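Local structure of siroheme decarboxylase (Hydrogenobacter thermophilus, 4CH7) at residues P55-S59 with R60-Y64; V81-F84 with V85-C88; I287-L290 with A291-I294. The protein catalyses the decarboxylation of siroheme to 12,18-didecarboxysiroheme, a step in heme d1 biosynthesis. All blocks are in the same frame, centred on the assembly; numbering follows the deposited sequence.

Contact 1: P55-S59 with R60-Y64; sequences PIYDS and RLLGY
Leu62 lays its isobutyl group across the base of Tyr57, with CD1 of Leu62 3.7 Å from CB of Tyr57 and the two side chains meeting at about a right angle. Beside this apolar pair the chain leaves its strand and folds into a turn with helical backbone angles at residues 60-62. Asp58 starts it twice over. Its carbonyl O receives Leu62 N at 3.0 Å, while its carboxylate OD1 receives Leu61 N at 2.9 Å through the anti lone pair, with an N-H...O angle of 152°. With CG anti to the backbone N (chi1 -177°), the carboxylate reaches forward over the turn, where OD1 also lies 3.2 Å from CG of Leu61. OD2 forms a salt bridge with Arg218, so the group is held from both oxygens and probably stays ionised. A Schellman motif closes the turn: Tyr64 N bonds to Ser59 O at 3.1 Å, enclosing the bond from Gly63 N to Arg60 O. Gly63 has a positive phi (105°), at which a CB would press on the carbonyl O of Leu62. The turn joins strand 53-57, paired antiparallel with strand 217-222, to barrel strand 65-71; Leu62 and Tyr57 both pack on Val176 of helix 170-179, and the Tyr64 hydroxyl reaches Phe320 N beyond the last barrel strand.

Contact 2: V81-F84 with V85-C88; sequences VANF and VNAC
Asn86 folds back along helix 75-87 over the carbonyl of Ala82, one turn earlier. Its CB sits 3.7 Å from Ala82 O, and CG comes in to 3.1 Å from the same oxygen, because chi1 of -60° keeps CG beside the backbone N. At the tip, ND2 is 3.0 Å from Ala82 O, but the angle is too poor for a hydrogen bond. The other branch, OD1, accepts a bond from Asn94 ND2, in the strand that carries His93, the inferred active-site residue. Ala82 O is instead satisfied by Asn86 N at 3.0 Å, with an N-H...O angle of 162°. Alongside, Val85 N binds Val81 O, and CG2 of Val85 lies 3.3 Å from that oxygen; both valines face Leu103 of strand 103-109. The last turn is slacker, since Ala87 N divides itself weakly between Asn83 O and Phe84 O. A leucine in place of Asn86 would probably leave Asn94 ND2 without its acceptor and the helix without this polar tie to the strand. The chemistry thus separates two roles: backbone bonds hold the turn, whereas the Asn86 amide, with OD1 directed to Asn94, links the helix to strand 91-97 and may help position it.

Contact 3: I287-L290 with A291-I294; sequences IKLL and AETI
Leu290 and Ile294, one turn apart on helix 284-297, cross obliquely and bring their CD1 atoms to 4.2 Å. The helix is the crossover of a split beta-alpha-beta unit, linking strands 275-281 and 303-314, with strand 233-239 between them, in the second ferredoxin-like, AsnC-like half of the closed antiparallel barrel. Leu290 extends with CG anti to its own backbone N (chi1 169°), whereas Ile294 keeps CG1 beside its N and lowers it over the preceding turn, 3.4 Å from Leu290 O. That carbonyl also takes Ile294 N, in a nearly straight bond with an N-H...O angle of 172°. Ile294 and Ile287 rest on Met279, and Ala291 lies with its CB against Trp239 and Leu305; this side of the helix covers the sheet.

Glu292, whose exposed chain also touches Tyr303, runs back along the helix, its CG 3.1 Å from Lys288 O, and its carboxylate passes at an angle beside the branched end of Leu289, with OE1 4.0 Å from Leu289 CD1. The Lys288 chain is fully extended and leads away from this group. Glu292 N meanwhile bonds to Lys288 O, continuing the regular helical pattern.

Thr293 turns its hydroxyl back to the chain, and Leu289 O thereby accepts two donors. Thr293 N approaches at 2.9 Å, slightly tilted from the carbonyl plane, while Thr293 OG1, also at 2.9 Å, comes from above it, 40° out of that plane.

From the N terminus, contact 1 comes first, as the turn that joins strand 53-57 to strand 65-71, the opening strand of the barrel. Contact 2 follows on helix 75-87, in the first AsnC-like half, its centre about 23 Å from that of contact 1. Contact 3 lies far along the chain on helix 284-297, in the second half, about 32 Å from contact 2 between centres. The three stand in series: each is local, none nests in or crosses another, and none touches another. Contact 1 is the one that closes a loop between two strands; contact 2 is the C-terminal end of its helix and contact 3 lies within its own, the two helices covering the barrel sheet from separate halves.

Contact 1: P55-S59 with R60-Y64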
ATOM      1  N   PRO A  55       5.100 -12.254  -1.283  1.00 45.76           N
ATOM      2  CA  PRO A  55       3.892 -12.368  -0.466  1.00 46.65           C
ATOM      3  C   PRO A  55       3.241 -11.004  -0.306  1.00 43.58           C
ATOM      4  O   PRO A  55       3.950  -9.996  -0.264  1.00 48.30           O
ATOM      5  CB  PRO A  55       4.434 -12.827   0.889  1.00 48.43           C
ATOM      6  CG  PRO A  55       5.730 -13.512   0.575  1.00 48.14           C
ATOM      7  CD  PRO A  55       6.302 -12.732  -0.573  1.00 49.83           C
ATOM      8  N   ILE A  56       1.915 -10.969  -0.230  1.00 46.32           N
ATOM      9  CA  ILE A  56       1.211  -9.733   0.091  1.00 50.10           C
ATOM     10  C   ILE A  56       0.538  -9.902   1.449  1.00 54.82           C
ATOM     11  O   ILE A  56      -0.336 -10.753   1.618  1.00 57.71           O
ATOM     12  CB  ILE A  56       0.176  -9.333  -0.994  1.00 57.97           C
ATOM     13  CG1 ILE A  56       0.869  -8.705  -2.206  1.00 54.08           C
ATOM     14  CG2 ILE A  56      -0.822  -8.332  -0.442  1.00 57.41           C
ATOM     15  CD1 ILE A  56       1.555  -9.689  -3.122  1.00 63.21           C
ATOM     16  N   TYR A  57       0.968  -9.102   2.421  1.00 56.68           N
ATOM     17  CA  TYR A  57       0.424  -9.178   3.772  1.00 53.40           C
ATOM     18  C   TYR A  57      -0.601  -8.073   4.003  1.00 52.89           C
ATOM     19  O   TYR A  57      -0.455  -6.971   3.472  1.00 59.64           O
ATOM     20  CB  TYR A  57       1.547  -9.079   4.808  1.00 50.26           C
ATOM     21  CG  TYR A  57       2.426 -10.308   4.881  1.00 44.25           C
ATOM     22  CD1 TYR A  57       2.040 -11.413   5.623  1.00 49.51           C
ATOM     23  CD2 TYR A  57       3.644 -10.362   4.214  1.00 42.43           C
ATOM     24  CE1 TYR A  57       2.833 -12.539   5.697  1.00 50.66           C
ATOM     25  CE2 TYR A  57       4.446 -11.487   4.282  1.00 48.00           C
ATOM     26  CZ  TYR A  57       4.034 -12.570   5.027  1.00 50.70           C
ATOM     27  OH  TYR A  57       4.824 -13.694   5.103  1.00 47.00           O
ATOM     28  N   ASP A  58      -1.637  -8.369   4.782  1.00 58.83           N
ATOM     29  CA  ASP A  58      -2.635  -7.360   5.118  1.00 60.33           C
ATOM     30  C   ASP A  58      -2.104  -6.460   6.229  1.00 63.52           C
ATOM     31  O   ASP A  58      -1.810  -6.930   7.328  1.00 52.29           O
ATOM     32  CB  ASP A  58      -3.951  -8.015   5.535  1.00 63.58           C
ATOM     33  CG  ASP A  58      -5.041  -7.003   5.817  1.00 62.47           C
ATOM     34  OD1 ASP A  58      -5.042  -6.423   6.921  1.00 67.40           O
ATOM     35  OD2 ASP A  58      -5.903  -6.796   4.940  1.00 72.75           O
ATOM     36  N   SER A  59      -1.984  -5.170   5.930  1.00 58.06           N
ATOM     37  CA  SER A  59      -1.391  -4.194   6.846  1.00 65.08           C
ATOM     38  C   SER A  59      -1.980  -4.224   8.258  1.00 63.11           C
ATOM     39  O   SER A  59      -1.246  -4.372   9.235  1.00 64.23           O
ATOM     40  CB  SER A  59      -1.506  -2.785   6.258  1.00 54.90           C
ATOM     41  OG  SER A  59      -0.977  -1.812   7.136  1.00 71.87           O
ATOM     42  N   ARG A  60      -3.299  -4.089   8.366  1.00 63.43           N
ATOM     43  CA  ARG A  60      -3.945  -4.030   9.676  1.00 64.32           C
ATOM     44  C   ARG A  60      -3.973  -5.378  10.402  1.00 65.89           C
ATOM     45  O   ARG A  60      -3.950  -5.423  11.633  1.00 59.70           O
ATOM     46  CB  ARG A  60      -5.351  -3.425   9.579  1.00 62.07           C
ATOM     47  CG  ARG A  60      -6.270  -4.074   8.554  1.00 72.24           C
ATOM     48  CD  ARG A  60      -7.704  -3.586   8.719  1.00 80.02           C
ATOM     49  NE  ARG A  60      -8.246  -3.943  10.025  1.00 75.79           N
ATOM     50  CZ  ARG A  60      -8.892  -5.075  10.281  1.00 82.13           C
ATOM     51  NH1 ARG A  60      -9.083  -5.966   9.316  1.00 76.18           N
ATOM     52  NH2 ARG A  60      -9.349  -5.320  11.501  1.00 78.30           N
ATOM     53  N   LEU A  61      -4.021  -6.468   9.644  1.00 57.96           N
ATOM     54  CA  LEU A  61      -4.013  -7.805  10.236  1.00 65.99           C
ATOM     55  C   LEU A  61      -2.631  -8.152  10.794  1.00 61.23           C
ATOM     56  O   LEU A  61      -2.495  -9.046  11.631  1.00 62.14           O
ATOM     57  CB  LEU A  61      -4.501  -8.852   9.230  1.00 63.39           C
ATOM     58  CG  LEU A  61      -5.997  -8.739   8.933  1.00 63.86           C
ATOM     59  CD1 LEU A  61      -6.448  -9.685   7.835  1.00 65.30           C
ATOM     60  CD2 LEU A  61      -6.792  -8.981  10.203  1.00 68.37           C
ATOM     61  N   LEU A  62      -1.616  -7.428  10.330  1.00 56.68           N
ATOM     62  CA  LEU A  62      -0.282  -7.512  10.914  1.00 59.63           C
ATOM     63  C   LEU A  62      -0.262  -6.761  12.241  1.00 59.23           C
ATOM     64  O   LEU A  62       0.600  -6.999  13.090  1.00 57.02           O
ATOM     65  CB  LEU A  62       0.768  -6.919   9.971  1.00 53.13           C
ATOM     66  CG  LEU A  62       1.066  -7.668   8.671  1.00 62.24           C
ATOM     67  CD1 LEU A  62       2.046  -6.899   7.797  1.00 63.27           C
ATOM     68  CD2 LEU A  62       1.600  -9.052   8.972  1.00 59.38           C
ATOM     69  N   GLY A  63      -1.219  -5.855  12.416  1.00 57.14           N
ATOM     70  CA  GLY A  63      -1.271  -5.030  13.606  1.00 60.73           C
ATOM     71  C   GLY A  63      -0.814  -3.618  13.318  1.00 62.70           C
ATOM     72  O   GLY A  63      -0.669  -2.802  14.230  1.00 58.10           O
ATOM     73  N   TYR A  64      -0.577  -3.332  12.043  1.00 53.71           N
ATOM     74  CA  TYR A  64      -0.189  -1.992  11.633  1.00 55.77           C
ATOM     75  C   TYR A  64      -1.403  -1.082  11.528  1.00 55.21           C
ATOM     76  O   TYR A  64      -2.387  -1.415  10.863  1.00 66.97           O
ATOM     77  CB  TYR A  64       0.560  -2.024  10.299  1.00 56.78           C
ATOM     78  CG  TYR A  64       2.059  -2.169  10.434  1.00 53.24           C
ATOM     79  CD1 TYR A  64       2.631  -3.384  10.785  1.00 59.47           C
ATOM     80  CD2 TYR A  64       2.904  -1.094  10.197  1.00 54.49           C
ATOM     81  CE1 TYR A  64       3.998  -3.522  10.906  1.00 55.59           C
ATOM     82  CE2 TYR A  64       4.275  -1.223  10.314  1.00 54.65           C
ATOM     83  CZ  TYR A  64       4.816  -2.441  10.670  1.00 60.12           C
ATOM     84  OH  TYR A  64       6.178  -2.582  10.790  1.00 69.30           O
TER

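Contact 2: V81-F84 with V85-C88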
ATOM      1  N   VAL A  81       9.951  20.239   5.250  1.00 66.77           N
ATOM      2  CA  VAL A  81       8.989  19.344   5.888  1.00 64.48           C
ATOM      3  C   VAL A  81       8.878  18.017   5.137  1.00 65.17           C
ATOM      4  O   VAL A  81       8.828  16.951   5.749  1.00 59.77           O
ATOM      5  CB  VAL A  81       7.601  20.009   6.002  1.00 63.11           C
ATOM      6  CG1 VAL A  81       6.551  19.006   6.443  1.00 63.32           C
ATOM      7  CG2 VAL A  81       7.650  21.173   6.974  1.00 65.75           C
ATOM      8  N   ALA A  82       8.855  18.089   3.809  1.00 65.95           N
ATOM      9  CA  ALA A  82       8.731  16.902   2.967  1.00 63.60           C
ATOM     10  C   ALA A  82       9.859  15.902   3.207  1.00 60.81           C
ATOM     11  O   ALA A  82       9.620  14.696   3.304  1.00 59.09           O
ATOM     12  CB  ALA A  82       8.680  17.299   1.503  1.00 66.08           C
ATOM     13  N   ASN A  83      11.087  16.409   3.290  1.00 60.94           N
ATOM     14  CA  ASN A  83      12.249  15.564   3.534  1.00 65.83           C
ATOM     15  C   ASN A  83      12.234  14.958   4.937  1.00 67.53           C
ATOM     16  O   ASN A  83      12.740  13.858   5.152  1.00 58.12           O
ATOM     17  CB  ASN A  83      13.544  16.347   3.306  1.00 75.67           C
ATOM     18  CG  ASN A  83      13.521  17.147   2.018  1.00 76.52           C
ATOM     19  OD1 ASN A  83      13.451  16.586   0.924  1.00 81.12           O
ATOM     20  ND2 ASN A  83      13.585  18.465   2.141  1.00 78.53           N
ATOM     21  N   PHE A  84      11.657  15.684   5.891  1.00 58.26           N
ATOM     22  CA  PHE A  84      11.475  15.160   7.240  1.00 60.31           C
ATOM     23  C   PHE A  84      10.531  13.961   7.207  1.00 58.82           C
ATOM     24  O   PHE A  84      10.789  12.934   7.835  1.00 57.63           O
ATOM     25  CB  PHE A  84      10.916  16.237   8.172  1.00 56.83           C
ATOM     26  CG  PHE A  84      10.531  15.719   9.530  1.00 59.77           C
ATOM     27  CD1 PHE A  84      11.489  15.555  10.521  1.00 57.78           C
ATOM     28  CD2 PHE A  84       9.213  15.389   9.815  1.00 60.27           C
ATOM     29  CE1 PHE A  84      11.141  15.073  11.775  1.00 61.03           C
ATOM     30  CE2 PHE A  84       8.855  14.908  11.065  1.00 59.31           C
ATOM     31  CZ  PHE A  84       9.821  14.749  12.046  1.00 57.16           C
ATOM     32  N   VAL A  85       9.434  14.110   6.468  1.00 59.28           N
ATOM     33  CA  VAL A  85       8.437  13.053   6.322  1.00 66.11           C
ATOM     34  C   VAL A  85       9.041  11.793   5.698  1.00 62.92           C
ATOM     35  O   VAL A  85       8.832  10.682   6.194  1.00 64.44           O
ATOM     36  CB  VAL A  85       7.244  13.527   5.469  1.00 57.62           C
ATOM     37  CG1 VAL A  85       6.293  12.377   5.193  1.00 59.16           C
ATOM     38  CG2 VAL A  85       6.516  14.663   6.162  1.00 57.78           C
ATOM     39  N   ASN A  86       9.794  11.981   4.616  1.00 64.81           N
ATOM     40  CA  ASN A  86      10.442  10.880   3.910  1.00 63.40           C
ATOM     41  C   ASN A  86      11.362  10.058   4.811  1.00 64.97           C
ATOM     42  O   ASN A  86      11.526   8.856   4.611  1.00 71.93           O
ATOM     43  CB  ASN A  86      11.233  11.409   2.710  1.00 71.99           C
ATOM     44  CG  ASN A  86      10.358  12.142   1.709  1.00 68.89           C
ATOM     45  OD1 ASN A  86       9.193  11.800   1.517  1.00 61.04           O
ATOM     46  ND2 ASN A  86      10.921  13.155   1.061  1.00 72.87           N
ATOM     47  N   ALA A  87      11.958  10.717   5.800  1.00 67.19           N
ATOM     48  CA  ALA A  87      12.847  10.054   6.752  1.00 77.49           C
ATOM     49  C   ALA A  87      12.136   8.960   7.547  1.00 65.40           C
ATOM     50  O   ALA A  87      12.755   7.970   7.941  1.00 68.81           O
ATOM     51  CB  ALA A  87      13.468  11.075   7.693  1.00 73.66           C
ATOM     52  N   CYS A  88      10.840   9.142   7.781  1.00 61.81           N
ATOM     53  CA  CYS A  88      10.058   8.144   8.501  1.00 67.85           C
ATOM     54  C   CYS A  88       9.926   6.856   7.699  1.00 61.94           C
ATOM     55  O   CYS A  88       9.428   6.869   6.572  1.00 65.32           O
ATOM     56  CB  CYS A  88       8.673   8.685   8.851  1.00 62.89           C
ATOM     57  SG  CYS A  88       7.648   7.515   9.764  1.00 57.62           S
TER

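Contact 3: I287-L290 with A291-I294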
ATOM      1  N   ILE A 287      -8.467  15.743 -16.640  1.00 62.26           N
ATOM      2  CA  ILE A 287      -8.986  15.184 -15.396  1.00 60.88           C
ATOM      3  C   ILE A 287     -10.190  15.996 -14.913  1.00 54.20           C
ATOM      4  O   ILE A 287     -11.197  15.427 -14.484  1.00 58.67           O
ATOM      5  CB  ILE A 287      -7.895  15.138 -14.299  1.00 61.40           C
ATOM      6  CG1 ILE A 287      -6.876  14.036 -14.597  1.00 57.65           C
ATOM      7  CG2 ILE A 287      -8.510  14.913 -12.927  1.00 55.05           C
ATOM      8  CD1 ILE A 287      -5.690  14.017 -13.649  1.00 67.68           C
ATOM      9  N   LYS A 288     -10.078  17.322 -14.995  1.00 58.12           N
ATOM     10  CA  LYS A 288     -11.165  18.224 -14.621  1.00 62.74           C
ATOM     11  C   LYS A 288     -12.452  17.892 -15.368  1.00 62.58           C
ATOM     12  O   LYS A 288     -13.531  17.868 -14.777  1.00 61.13           O
ATOM     13  CB  LYS A 288     -10.776  19.681 -14.886  1.00 67.22           C
ATOM     14  CG  LYS A 288      -9.876  20.305 -13.825  1.00 70.12           C
ATOM     15  CD  LYS A 288      -9.668  21.794 -14.089  1.00 67.56           C
ATOM     16  CE  LYS A 288      -8.786  22.436 -13.027  1.00 71.57           C
ATOM     17  NZ  LYS A 288      -8.509  23.872 -13.318  1.00 79.03           N
ATOM     18  N   LEU A 289     -12.326  17.638 -16.668  1.00 62.03           N
ATOM     19  CA  LEU A 289     -13.455  17.237 -17.502  1.00 64.13           C
ATOM     20  C   LEU A 289     -14.109  15.966 -16.967  1.00 52.64           C
ATOM     21  O   LEU A 289     -15.327  15.916 -16.777  1.00 51.20           O
ATOM     22  CB  LEU A 289     -12.996  17.022 -18.947  1.00 60.44           C
ATOM     23  CG  LEU A 289     -13.181  18.179 -19.931  1.00 66.39           C
ATOM     24  CD1 LEU A 289     -12.706  19.490 -19.331  1.00 70.48           C
ATOM     25  CD2 LEU A 289     -12.451  17.900 -21.238  1.00 67.60           C
ATOM     26  N   LEU A 290     -13.288  14.948 -16.723  1.00 50.09           N
ATOM     27  CA  LEU A 290     -13.755  13.667 -16.195  1.00 56.92           C
ATOM     28  C   LEU A 290     -14.481  13.833 -14.860  1.00 56.45           C
ATOM     29  O   LEU A 290     -15.517  13.212 -14.626  1.00 48.66           O
ATOM     30  CB  LEU A 290     -12.575  12.701 -16.044  1.00 56.72           C
ATOM     31  CG  LEU A 290     -12.805  11.398 -15.277  1.00 53.87           C
ATOM     32  CD1 LEU A 290     -13.915  10.580 -15.912  1.00 50.91           C
ATOM     33  CD2 LEU A 290     -11.521  10.585 -15.191  1.00 53.86           C
ATOM     34  N   ALA A 291     -13.931  14.674 -13.992  1.00 55.72           N
ATOM     35  CA  ALA A 291     -14.538  14.948 -12.695  1.00 54.94           C
ATOM     36  C   ALA A 291     -15.872  15.677 -12.852  1.00 56.99           C
ATOM     37  O   ALA A 291     -16.852  15.343 -12.184  1.00 54.68           O
ATOM     38  CB  ALA A 291     -13.587  15.755 -11.829  1.00 48.84           C
ATOM     39  N   GLU A 292     -15.896  16.678 -13.730  1.00 59.69           N
ATOM     40  CA  GLU A 292     -17.111  17.444 -14.010  1.00 56.41           C
ATOM     41  C   GLU A 292     -18.244  16.560 -14.536  1.00 59.94           C
ATOM     42  O   GLU A 292     -19.409  16.756 -14.186  1.00 64.43           O
ATOM     43  CB  GLU A 292     -16.821  18.573 -15.009  1.00 71.58           C
ATOM     44  CG  GLU A 292     -16.016  19.744 -14.444  1.00 71.49           C
ATOM     45  CD  GLU A 292     -15.586  20.730 -15.517  1.00 80.77           C
ATOM     46  OE1 GLU A 292     -15.640  20.377 -16.713  1.00 76.03           O
ATOM     47  OE2 GLU A 292     -15.194  21.862 -15.161  1.00 71.86           O
ATOM     48  N   THR A 293     -17.893  15.594 -15.382  1.00 61.91           N
ATOM     49  CA  THR A 293     -18.860  14.639 -15.920  1.00 61.82           C
ATOM     50  C   THR A 293     -19.492  13.826 -14.794  1.00 63.08           C
ATOM     51  O   THR A 293     -20.717  13.734 -14.689  1.00 63.13           O
ATOM     52  CB  THR A 293     -18.195  13.675 -16.920  1.00 62.04           C
ATOM     53  OG1 THR A 293     -17.510  14.422 -17.933  1.00 61.13           O
ATOM     54  CG2 THR A 293     -19.235  12.775 -17.569  1.00 68.19           C
ATOM     55  N   ILE A 294     -18.638  13.235 -13.963  1.00 61.43           N
ATOM     56  CA  ILE A 294     -19.066  12.473 -12.795  1.00 56.55           C
ATOM     57  C   ILE A 294     -19.943  13.318 -11.877  1.00 55.66           C
ATOM     58  O   ILE A 294     -20.999  12.871 -11.428  1.00 56.29           O
ATOM     59  CB  ILE A 294     -17.849  11.944 -12.007  1.00 57.95           C
ATOM     60  CG1 ILE A 294     -17.136  10.851 -12.803  1.00 53.48           C
ATOM     61  CG2 ILE A 294     -18.271  11.413 -10.645  1.00 56.35           C
ATOM     62  CD1 ILE A 294     -15.823  10.408 -12.204  1.00 57.14           C
TER